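Local coordinates for protein putative glycosyltransferase (GalT1) (PDB 4PHR) that is probably a glycosyltransferase, represented here by its N-terminal GT-D-fold domain with UDP and manganese bound, at residues F34-I39 with R91-R96; D40-H45 with K58-I63; D78-M83 with E103-C108. All blocks are in the same frame, centred on the assembly; numbering follows the deposited sequence.

Contact 1 (F34-I39 with R91-R96); sequences FGDGEI and RHFWER
Asp-36 meets the rims of two aromatic rings, those of Phe-93 and Trp-94, and it alone carries the 34-39 side of the contact. Its CB, pointing toward helix 88-100, lies 3.9 Å from Trp-94 CH2 and equally far from Phe-93 CZ. One bond on, CG comes to 3.7 Å from Phe-93 CZ. The two oxygens part: OD1 reaches Phe-93 CZ at 3.4 Å, while OD2 is 3.9 Å from Trp-94 CH2. OD1 lies at the Phe-93 edge near the ring plane, so it faces the rim and not the pi cloud; the carboxylate plane stands 88° from each ring. A chi1 of 61°, with CG between the backbone N and the carbonyl carbon, sets the group there. The rings also brace each other, for Phe-93 CD2 sits 3.6 Å above the Trp-94 plane, over its centre. Asp-36 N faces the Trp-94 edge and has no hydrogen-bond acceptor in the model. One residue earlier, Gly-35 occupies the N-cap position, and its N-H goes to Glu-38 OE1 at 2.8 Å, on the anti lone pair. Glu-38 also packs on Pro-207 and Lys-210 of helix 206-218. The side chain of Asp-36 lies about 4 Å from the manganese ion, too far for direct coordination but consistent with a place in its second shell. Asp-Gly-Glu at 36-38 fits the DXE motif of GT-D glycosyltransferases, at the start of a helix beside the metal.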
loop_
_atom_site.group_PDB
_atom_site.type_symbol
_atom_site.label_atom_id
_atom_site.label_comp_id
_atom_site.label_asym_id
_atom_site.label_seq_id
_atom_site.Cartn_x
_atom_site.Cartn_y
_atom_site.Cartn_z
ATOM N N PHE A 34 3.876 -5.627 -2.033
ATOM C CA PHE A 34 3.122 -6.759 -2.557
ATOM C C PHE A 34 2.277 -7.334 -1.437
ATOM O O PHE A 34 2.803 -7.729 -0.400
ATOM C CB PHE A 34 4.056 -7.820 -3.155
ATOM C CG PHE A 34 4.635 -7.413 -4.471
ATOM C CD1 PHE A 34 5.697 -6.523 -4.529
ATOM C CD2 PHE A 34 4.085 -7.880 -5.653
ATOM C CE1 PHE A 34 6.208 -6.126 -5.754
ATOM C CE2 PHE A 34 4.594 -7.496 -6.868
ATOM C CZ PHE A 34 5.653 -6.615 -6.922
ATOM N N GLY A 35 0.963 -7.364 -1.649
ATOM C CA GLY A 35 0.044 -7.953 -0.696
ATOM C C GLY A 35 -0.587 -9.203 -1.268
ATOM O O GLY A 35 -0.214 -9.671 -2.353
ATOM N N ASP A 36 -1.557 -9.747 -0.546
ATOM C CA ASP A 36 -2.194 -10.982 -0.982
ATOM C C ASP A 36 -2.846 -10.849 -2.357
ATOM O O ASP A 36 -2.772 -11.762 -3.168
ATOM C CB ASP A 36 -3.203 -11.473 0.061
ATOM C CG ASP A 36 -4.311 -10.486 0.300
ATOM O OD1 ASP A 36 -5.489 -10.834 0.047
ATOM O OD2 ASP A 36 -3.987 -9.360 0.728
ATOM N N GLY A 37 -3.470 -9.705 -2.619
ATOM C CA GLY A 37 -4.125 -9.465 -3.893
ATOM C C GLY A 37 -3.165 -9.464 -5.071
ATOM O O GLY A 37 -3.503 -9.931 -6.158
ATOM N N GLU A 38 -1.960 -8.940 -4.875
ATOM C CA GLU A 38 -0.982 -8.953 -5.953
ATOM C C GLU A 38 -0.568 -10.372 -6.319
ATOM O O GLU A 38 -0.390 -10.683 -7.504
ATOM C CB GLU A 38 0.249 -8.121 -5.597
ATOM C CG GLU A 38 -0.010 -6.626 -5.713
ATOM C CD GLU A 38 -1.080 -6.150 -4.745
ATOM O OE1 GLU A 38 -0.960 -6.447 -3.528
ATOM O OE2 GLU A 38 -2.053 -5.497 -5.196
ATOM N N ILE A 39 -0.409 -11.231 -5.313
ATOM C CA ILE A 39 -0.050 -12.621 -5.583
ATOM C C ILE A 39 -1.205 -13.333 -6.290
ATOM O O ILE A 39 -0.987 -14.090 -7.249
ATOM C CB ILE A 39 0.332 -13.389 -4.304
ATOM C CG1 ILE A 39 1.271 -12.566 -3.423
ATOM C CG2 ILE A 39 0.908 -14.745 -4.654
ATOM C CD1 ILE A 39 2.485 -12.063 -4.117
ATOM N N ARG A 91 -3.531 -14.285 11.637
ATOM C CA ARG A 91 -2.542 -15.366 11.593
ATOM C C ARG A 91 -3.031 -16.487 10.684
ATOM O O ARG A 91 -2.276 -17.017 9.867
ATOM C CB ARG A 91 -2.238 -15.914 12.994
ATOM C CG ARG A 91 -1.618 -14.883 13.918
ATOM C CD ARG A 91 -0.982 -15.529 15.143
ATOM N NE ARG A 91 -1.887 -16.423 15.862
ATOM C CZ ARG A 91 -2.588 -16.085 16.942
ATOM N NH1 ARG A 91 -2.512 -14.854 17.431
ATOM N NH2 ARG A 91 -3.363 -16.987 17.544
ATOM N N HIS A 92 -4.299 -16.848 10.828
ATOM C CA HIS A 92 -4.872 -17.899 10.008
ATOM C C HIS A 92 -4.907 -17.485 8.539
ATOM O O HIS A 92 -4.509 -18.262 7.660
ATOM C CB HIS A 92 -6.281 -18.254 10.488
ATOM C CG HIS A 92 -6.985 -19.248 9.618
ATOM N ND1 HIS A 92 -6.553 -20.549 9.468
ATOM C CD2 HIS A 92 -8.093 -19.129 8.847
ATOM C CE1 HIS A 92 -7.370 -21.191 8.652
ATOM N NE2 HIS A 92 -8.313 -20.352 8.262
ATOM N N PHE A 93 -5.388 -16.274 8.266
ATOM C CA PHE A 93 -5.430 -15.802 6.890
ATOM C C PHE A 93 -4.058 -15.896 6.216
ATOM O O PHE A 93 -3.917 -16.408 5.095
ATOM C CB PHE A 93 -5.924 -14.354 6.812
ATOM C CG PHE A 93 -5.838 -13.789 5.433
ATOM C CD1 PHE A 93 -6.847 -14.026 4.510
ATOM C CD2 PHE A 93 -4.718 -13.073 5.033
ATOM C CE1 PHE A 93 -6.750 -13.537 3.221
ATOM C CE2 PHE A 93 -4.617 -12.581 3.743
ATOM C CZ PHE A 93 -5.630 -12.810 2.838
ATOM N N TRP A 94 -3.039 -15.384 6.898
ATOM C CA TRP A 94 -1.719 -15.276 6.286
ATOM C C TRP A 94 -1.020 -16.619 6.120
ATOM O O TRP A 94 -0.358 -16.860 5.108
ATOM C CB TRP A 94 -0.841 -14.261 7.028
ATOM C CG TRP A 94 -1.237 -12.859 6.669
ATOM C CD1 TRP A 94 -1.803 -11.923 7.490
ATOM C CD2 TRP A 94 -1.111 -12.241 5.383
ATOM N NE1 TRP A 94 -2.033 -10.764 6.790
ATOM C CE2 TRP A 94 -1.611 -10.930 5.497
ATOM C CE3 TRP A 94 -0.618 -12.672 4.142
ATOM C CZ2 TRP A 94 -1.636 -10.045 4.421
ATOM C CZ3 TRP A 94 -0.641 -11.793 3.078
ATOM C CH2 TRP A 94 -1.143 -10.495 3.223
ATOM N N GLU A 95 -1.164 -17.509 7.094
ATOM C CA GLU A 95 -0.577 -18.832 6.934
ATOM C C GLU A 95 -1.258 -19.588 5.792
ATOM O O GLU A 95 -0.589 -20.223 4.978
ATOM C CB GLU A 95 -0.642 -19.631 8.233
ATOM C CG GLU A 95 -0.019 -21.008 8.070
ATOM C CD GLU A 95 0.114 -21.790 9.368
ATOM O OE1 GLU A 95 0.785 -21.306 10.306
ATOM O OE2 GLU A 95 -0.431 -22.905 9.435
ATOM N N ARG A 96 -2.589 -19.501 5.705
ATOM C CA ARG A 96 -3.285 -20.125 4.574
ATOM C C ARG A 96 -2.764 -19.564 3.258
ATOM O O ARG A 96 -2.569 -20.299 2.285
ATOM C CB ARG A 96 -4.798 -19.911 4.639
ATOM C CG ARG A 96 -5.505 -20.654 5.757
ATOM C CD ARG A 96 -5.636 -22.119 5.424
ATOM N NE ARG A 96 -4.476 -22.875 5.861
ATOM C CZ ARG A 96 -4.245 -24.137 5.516
ATOM N NH1 ARG A 96 -5.084 -24.779 4.714
ATOM N NH2 ARG A 96 -3.175 -24.755 5.970
#

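Contact 2 (D40-H45 with K58-I63)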
loop_
_atom_site.group_PDB
_atom_site.type_symbol
_atom_site.label_atom_id
_atom_site.label_comp_id
_atom_site.label_asym_id
_atom_site.label_seq_id
_atom_site.Cartn_x
_atom_site.Cartn_y
_atom_site.Cartn_z
ATOM N N ASP A 40 -2.431 -13.080 -5.831
ATOM C CA ASP A 40 -3.613 -13.632 -6.490
ATOM C C ASP A 40 -3.623 -13.234 -7.968
ATOM O O ASP A 40 -3.827 -14.073 -8.849
ATOM C CB ASP A 40 -4.899 -13.122 -5.833
ATOM C CG ASP A 40 -5.146 -13.715 -4.445
ATOM O OD1 ASP A 40 -5.857 -13.071 -3.648
ATOM O OD2 ASP A 40 -4.655 -14.826 -4.146
ATOM N N LEU A 41 -3.409 -11.947 -8.242
ATOM C CA LEU A 41 -3.402 -11.456 -9.619
ATOM C C LEU A 41 -2.289 -12.078 -10.454
ATOM O O LEU A 41 -2.521 -12.509 -11.595
ATOM C CB LEU A 41 -3.241 -9.934 -9.644
ATOM C CG LEU A 41 -4.479 -9.072 -9.480
ATOM C CD1 LEU A 41 -4.057 -7.663 -9.127
ATOM C CD2 LEU A 41 -5.269 -9.077 -10.769
ATOM N N MET A 42 -1.075 -12.098 -9.904
ATOM C CA MET A 42 0.074 -12.652 -10.629
ATOM C C MET A 42 -0.132 -14.115 -11.007
ATOM O O MET A 42 0.421 -14.589 -11.995
ATOM C CB MET A 42 1.375 -12.493 -9.830
ATOM C CG MET A 42 1.981 -11.090 -9.926
ATOM S SD MET A 42 3.578 -10.940 -9.103
ATOM C CE MET A 42 2.951 -11.034 -7.455
ATOM N N THR A 43 -0.924 -14.834 -10.217
ATOM C CA THR A 43 -1.160 -16.250 -10.469
ATOM C C THR A 43 -2.481 -16.507 -11.195
ATOM O O THR A 43 -2.898 -17.650 -11.346
ATOM C CB THR A 43 -1.070 -17.083 -9.177
ATOM O OG1 THR A 43 -2.078 -16.659 -8.253
ATOM C CG2 THR A 43 0.305 -16.926 -8.529
ATOM N N GLY A 44 -3.139 -15.439 -11.638
ATOM C CA GLY A 44 -4.239 -15.575 -12.578
ATOM C C GLY A 44 -5.641 -15.286 -12.072
ATOM O O GLY A 44 -6.615 -15.670 -12.712
ATOM N N HIS A 45 -5.763 -14.602 -10.940
ATOM C CA HIS A 45 -7.097 -14.340 -10.406
ATOM C C HIS A 45 -7.522 -12.895 -10.337
ATOM O O HIS A 45 -6.703 -11.983 -10.287
ATOM C CB HIS A 45 -7.246 -14.971 -9.038
ATOM C CG HIS A 45 -7.227 -16.456 -9.097
ATOM N ND1 HIS A 45 -6.069 -17.175 -9.279
ATOM C CD2 HIS A 45 -8.236 -17.357 -9.082
ATOM C CE1 HIS A 45 -6.360 -18.463 -9.329
ATOM N NE2 HIS A 45 -7.667 -18.600 -9.210
ATOM N N LYS A 58 2.019 -9.597 -15.598
ATOM C CA LYS A 58 3.402 -9.643 -16.043
ATOM C C LYS A 58 4.263 -8.522 -15.447
ATOM O O LYS A 58 5.389 -8.767 -14.998
ATOM C CB LYS A 58 3.462 -9.625 -17.573
ATOM C CG LYS A 58 4.865 -9.639 -18.134
ATOM C CD LYS A 58 4.837 -9.705 -19.658
ATOM C CE LYS A 58 6.236 -9.603 -20.247
ATOM N NZ LYS A 58 7.067 -10.798 -19.933
ATOM N N ARG A 59 3.740 -7.295 -15.428
ATOM C CA ARG A 59 4.471 -6.177 -14.825
ATOM C C ARG A 59 4.747 -6.451 -13.347
ATOM O O ARG A 59 5.857 -6.218 -12.864
ATOM C CB ARG A 59 3.702 -4.859 -14.974
ATOM C CG ARG A 59 3.775 -4.256 -16.371
ATOM C CD ARG A 59 5.214 -3.909 -16.786
ATOM N NE ARG A 59 5.760 -2.753 -16.076
ATOM C CZ ARG A 59 6.849 -2.780 -15.307
ATOM N NH1 ARG A 59 7.531 -3.905 -15.141
ATOM N NH2 ARG A 59 7.263 -1.678 -14.703
ATOM N N LEU A 60 3.736 -6.933 -12.628
ATOM C CA LEU A 60 3.897 -7.233 -11.206
ATOM C C LEU A 60 5.017 -8.254 -10.992
ATOM O O LEU A 60 5.848 -8.099 -10.092
ATOM C CB LEU A 60 2.584 -7.733 -10.603
ATOM C CG LEU A 60 1.489 -6.671 -10.433
ATOM C CD1 LEU A 60 0.197 -7.315 -9.948
ATOM C CD2 LEU A 60 1.930 -5.564 -9.484
ATOM N N GLN A 61 5.047 -9.293 -11.823
ATOM C CA GLN A 61 6.100 -10.305 -11.717
ATOM C C GLN A 61 7.482 -9.697 -11.964
ATOM O O GLN A 61 8.450 -10.013 -11.268
ATOM C CB GLN A 61 5.837 -11.454 -12.695
ATOM C CG GLN A 61 4.654 -12.322 -12.303
ATOM C CD GLN A 61 4.147 -13.192 -13.443
ATOM O OE1 GLN A 61 4.514 -12.999 -14.601
ATOM N NE2 GLN A 61 3.292 -14.151 -13.117
ATOM N N GLN A 62 7.574 -8.818 -12.954
ATOM C CA GLN A 62 8.834 -8.144 -13.244
ATOM C C GLN A 62 9.284 -7.269 -12.077
ATOM O O GLN A 62 10.451 -7.263 -11.692
ATOM C CB GLN A 62 8.693 -7.289 -14.503
ATOM C CG GLN A 62 8.490 -8.087 -15.771
ATOM C CD GLN A 62 8.169 -7.208 -16.951
ATOM O OE1 GLN A 62 7.633 -6.103 -16.802
ATOM N NE2 GLN A 62 8.502 -7.685 -18.139
ATOM N N ILE A 63 8.347 -6.522 -11.506
ATOM C CA ILE A 63 8.679 -5.616 -10.418
ATOM C C ILE A 63 9.169 -6.391 -9.191
ATOM O O ILE A 63 10.134 -5.991 -8.536
ATOM C CB ILE A 63 7.484 -4.696 -10.074
ATOM C CG1 ILE A 63 7.156 -3.803 -11.280
ATOM C CG2 ILE A 63 7.789 -3.860 -8.840
ATOM C CD1 ILE A 63 5.747 -3.265 -11.275
#
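The last turn of helix 36-42 comes up to helix 54-64 with Met-42 and Gln-61 as the nearest residues, their CA atoms 6.6 Å apart. Met-42 gives the largest share of the buried surface, 92 of 221 Å². Its CG presses on Leu-60 CB at 3.5 Å, tighter than ordinary carbon contact. A chi1 of -80° and an extended chi2 carry SD to 3.6 Å from Gln-61 CG, and the bend at chi3 (-71°) then turns only the terminal CE. The Met-42 and Gln-61 side chains run past one another in opposite directions, the extended amide reaching back so that NE2 comes within 3.1 Å of Met-42 O. Leu-41 adds a lighter apolar touch, CB to Leu-60 CD1 at 4.3 Å. Directly after Met-42 the helix ends in a Schellman motif: His-45 N bonds Asp-40 O at 2.9 Å and Gly-44 N bonds Leu-41 O at 3.0 Å, with Gly-44 at positive phi as the C-prime residue. The packing is thus made by the final helical turn. Helix 206-218 flanks the pair, taking Leu-41 on Pro-207 and Leu-60 on Lys-210, a UDP-binding residue, while helix 102-108 covers Met-42 with Phe-104.

Contact 3 (D78-M83 with E103-C108)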
loop_
_atom_site.group_PDB
_atom_site.type_symbol
_atom_site.label_atom_id
_atom_site.label_comp_id
_atom_site.label_asym_id
_atom_site.label_seq_id
_atom_site.Cartn_x
_atom_site.Cartn_y
_atom_site.Cartn_z
ATOM N N ASP A 78 4.637 -9.032 6.283
ATOM C CA ASP A 78 5.587 -9.324 7.351
ATOM C C ASP A 78 5.009 -10.436 8.217
ATOM O O ASP A 78 4.551 -10.199 9.332
ATOM C CB ASP A 78 5.872 -8.048 8.157
ATOM C CG ASP A 78 6.927 -8.244 9.221
ATOM O OD1 ASP A 78 7.520 -9.339 9.299
ATOM O OD2 ASP A 78 7.169 -7.281 9.982
ATOM N N VAL A 79 5.020 -11.653 7.682
ATOM C CA VAL A 79 4.283 -12.763 8.278
ATOM C C VAL A 79 5.101 -14.044 8.349
ATOM O O VAL A 79 4.597 -15.095 8.753
ATOM C CB VAL A 79 2.986 -13.058 7.490
ATOM C CG1 VAL A 79 2.063 -11.852 7.499
ATOM C CG2 VAL A 79 3.303 -13.483 6.068
ATOM N N PHE A 80 6.366 -13.952 7.958
ATOM C CA PHE A 80 7.211 -15.136 7.853
ATOM C C PHE A 80 7.953 -15.448 9.144
ATOM O O PHE A 80 8.375 -16.581 9.366
ATOM C CB PHE A 80 8.145 -14.993 6.652
ATOM C CG PHE A 80 7.398 -14.823 5.366
ATOM C CD1 PHE A 80 6.724 -15.896 4.802
ATOM C CD2 PHE A 80 7.331 -13.591 4.748
ATOM C CE1 PHE A 80 6.014 -15.743 3.636
ATOM C CE2 PHE A 80 6.613 -13.432 3.577
ATOM C CZ PHE A 80 5.958 -14.508 3.023
ATOM N N SER A 81 8.084 -14.443 9.998
ATOM C CA SER A 81 8.583 -14.637 11.354
ATOM C C SER A 81 7.744 -13.798 12.310
ATOM O O SER A 81 7.135 -12.802 11.912
ATOM C CB SER A 81 10.055 -14.236 11.453
ATOM O OG SER A 81 10.885 -15.172 10.777
ATOM N N ASN A 82 7.697 -14.220 13.565
ATOM C CA ASN A 82 6.983 -13.485 14.601
ATOM C C ASN A 82 5.532 -13.221 14.211
ATOM O O ASN A 82 5.020 -12.107 14.334
ATOM C CB ASN A 82 7.724 -12.187 14.952
ATOM C CG ASN A 82 7.333 -11.649 16.312
ATOM O OD1 ASN A 82 6.667 -12.334 17.092
ATOM N ND2 ASN A 82 7.758 -10.424 16.616
ATOM N N MET A 83 4.877 -14.270 13.735
ATOM C CA MET A 83 3.466 -14.212 13.391
ATOM C C MET A 83 2.604 -13.933 14.625
ATOM O O MET A 83 1.478 -13.453 14.508
ATOM C CB MET A 83 3.044 -15.526 12.719
ATOM C CG MET A 83 1.568 -15.595 12.366
ATOM S SD MET A 83 1.190 -14.694 10.845
ATOM C CE MET A 83 1.282 -16.033 9.663
ATOM N N GLU A 103 5.129 -22.316 -3.260
ATOM C CA GLU A 103 6.051 -22.466 -4.376
ATOM C C GLU A 103 6.444 -21.093 -4.909
ATOM O O GLU A 103 7.596 -20.857 -5.270
ATOM C CB GLU A 103 5.428 -23.325 -5.479
ATOM C CG GLU A 103 6.328 -23.541 -6.688
ATOM C CD GLU A 103 5.733 -24.512 -7.694
ATOM O OE1 GLU A 103 4.755 -25.209 -7.346
ATOM O OE2 GLU A 103 6.241 -24.578 -8.835
ATOM N N PHE A 104 5.473 -20.187 -4.942
ATOM C CA PHE A 104 5.711 -18.825 -5.391
ATOM C C PHE A 104 6.692 -18.132 -4.452
ATOM O O PHE A 104 7.696 -17.564 -4.888
ATOM C CB PHE A 104 4.393 -18.053 -5.457
ATOM C CG PHE A 104 4.522 -16.671 -6.026
ATOM C CD1 PHE A 104 4.253 -16.431 -7.363
ATOM C CD2 PHE A 104 4.911 -15.610 -5.226
ATOM C CE1 PHE A 104 4.366 -15.159 -7.893
ATOM C CE2 PHE A 104 5.025 -14.328 -5.752
ATOM C CZ PHE A 104 4.751 -14.107 -7.085
ATOM N N TYR A 105 6.411 -18.199 -3.154
ATOM C CA TYR A 105 7.262 -17.528 -2.184
ATOM C C TYR A 105 8.653 -18.149 -2.090
ATOM O O TYR A 105 9.647 -17.436 -1.995
ATOM C CB TYR A 105 6.593 -17.483 -0.810
ATOM C CG TYR A 105 5.539 -16.402 -0.702
ATOM C CD1 TYR A 105 5.900 -15.058 -0.720
ATOM C CD2 TYR A 105 4.189 -16.722 -0.587
ATOM C CE1 TYR A 105 4.950 -14.062 -0.624
ATOM C CE2 TYR A 105 3.222 -15.724 -0.484
ATOM C CZ TYR A 105 3.614 -14.397 -0.510
ATOM O OH TYR A 105 2.673 -13.395 -0.408
ATOM N N LEU A 106 8.729 -19.476 -2.131
ATOM C CA LEU A 106 10.017 -20.149 -1.999
ATOM C C LEU A 106 10.936 -19.915 -3.196
ATOM O O LEU A 106 12.163 -19.977 -3.067
ATOM C CB LEU A 106 9.821 -21.650 -1.778
ATOM C CG LEU A 106 9.316 -22.056 -0.393
ATOM C CD1 LEU A 106 8.866 -23.510 -0.392
ATOM C CD2 LEU A 106 10.392 -21.816 0.661
ATOM N N ASN A 107 10.343 -19.638 -4.353
ATOM C CA ASN A 107 11.108 -19.581 -5.592
ATOM C C ASN A 107 11.314 -18.181 -6.167
ATOM O O ASN A 107 12.348 -17.902 -6.774
ATOM C CB ASN A 107 10.481 -20.501 -6.644
ATOM C CG ASN A 107 10.601 -21.970 -6.275
ATOM O OD1 ASN A 107 11.671 -22.437 -5.879
ATOM N ND2 ASN A 107 9.498 -22.706 -6.394
ATOM N N CYS A 108 10.339 -17.301 -5.973
ATOM C CA CYS A 108 10.399 -15.975 -6.578
ATOM C C CYS A 108 10.905 -14.894 -5.621
ATOM O O CYS A 108 11.262 -13.798 -6.051
ATOM C CB CYS A 108 9.030 -15.585 -7.146
ATOM S SG CYS A 108 8.399 -16.712 -8.422
#
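Phe-80 and Tyr-105 form a T-shaped (edge-to-face) pair, with the Phe-80 ring directed at one face of the tyrosine. Phe-80 CZ stands 3.7 Å above the Tyr-105 plane, displaced toward the rim, and lies 3.8 Å from both CD1 and CE1 of Tyr-105, so the CZ end of the phenyl ring lies over the CD1-CE1 side of the phenol. The centroids are 5.3 Å apart and the planes make 63°, well short of perpendicular, which marks a tilted T and not an offset stack. One face of Phe-80 is taken by Val-79 CG2, 4.0 Å above its centre, so the preceding residue backs the ring. The CB of each aromatic residue points toward the other segment, and chi1 (-59° for Phe-80 and -79° for Tyr-105), with CG anti to the carbonyl carbon, carries the two rings on to their meeting.

The pair joins two pieces of the GT-D fold: the irregular loop after strand 72-76 of the three-stranded parallel sheet, and helix 102-108, which follows helix 88-100 in the chain. Helix 2-9 closes over the aromatic pair through Leu-9, which touches both rings, while Phe-98 of helix 88-100 meets Phe-80. The tyrosine's polar end is used as well: its OH is hydrogen-bonded with His-97 NE2, which ties the hydroxyl to helix 88-100.

Phe-104, on the same helix as Tyr-105, is covered on one face by its own segment: Cys-108 SG lies 4.3 Å above the plane, toward the rim. The backbone bond from Cys-108 N to Phe-104 O, at 2.9 Å, sets these two residues one turn apart. Cys-108 forms a disulfide with Cys-109 in another structure of this protein, but that bond is absent here.

All three contacts belong to the GT-D domain, and contacts 1 and 2 share helix 36-42, one near its beginning and one at its end. Contact 2 is nested inside the loop closed by contact 1, with centres about 14 Å apart, and Phe-34 joins them by packing on Met-42 and Leu-60. Contact 3 crosses contact 1 along the chain, its segments alternating with those of contact 1, with centres about 10 Å apart; Val-79 against Trp-94 and Ile-39 against Tyr-105 connect the two. Contacts 2 and 3 follow in series, centres about 17 Å apart, with Thr-43 touching Phe-104. Packing therefore links the start of helix 36-42, beside the manganese ion, with helices 54-64, 88-100 and 102-108.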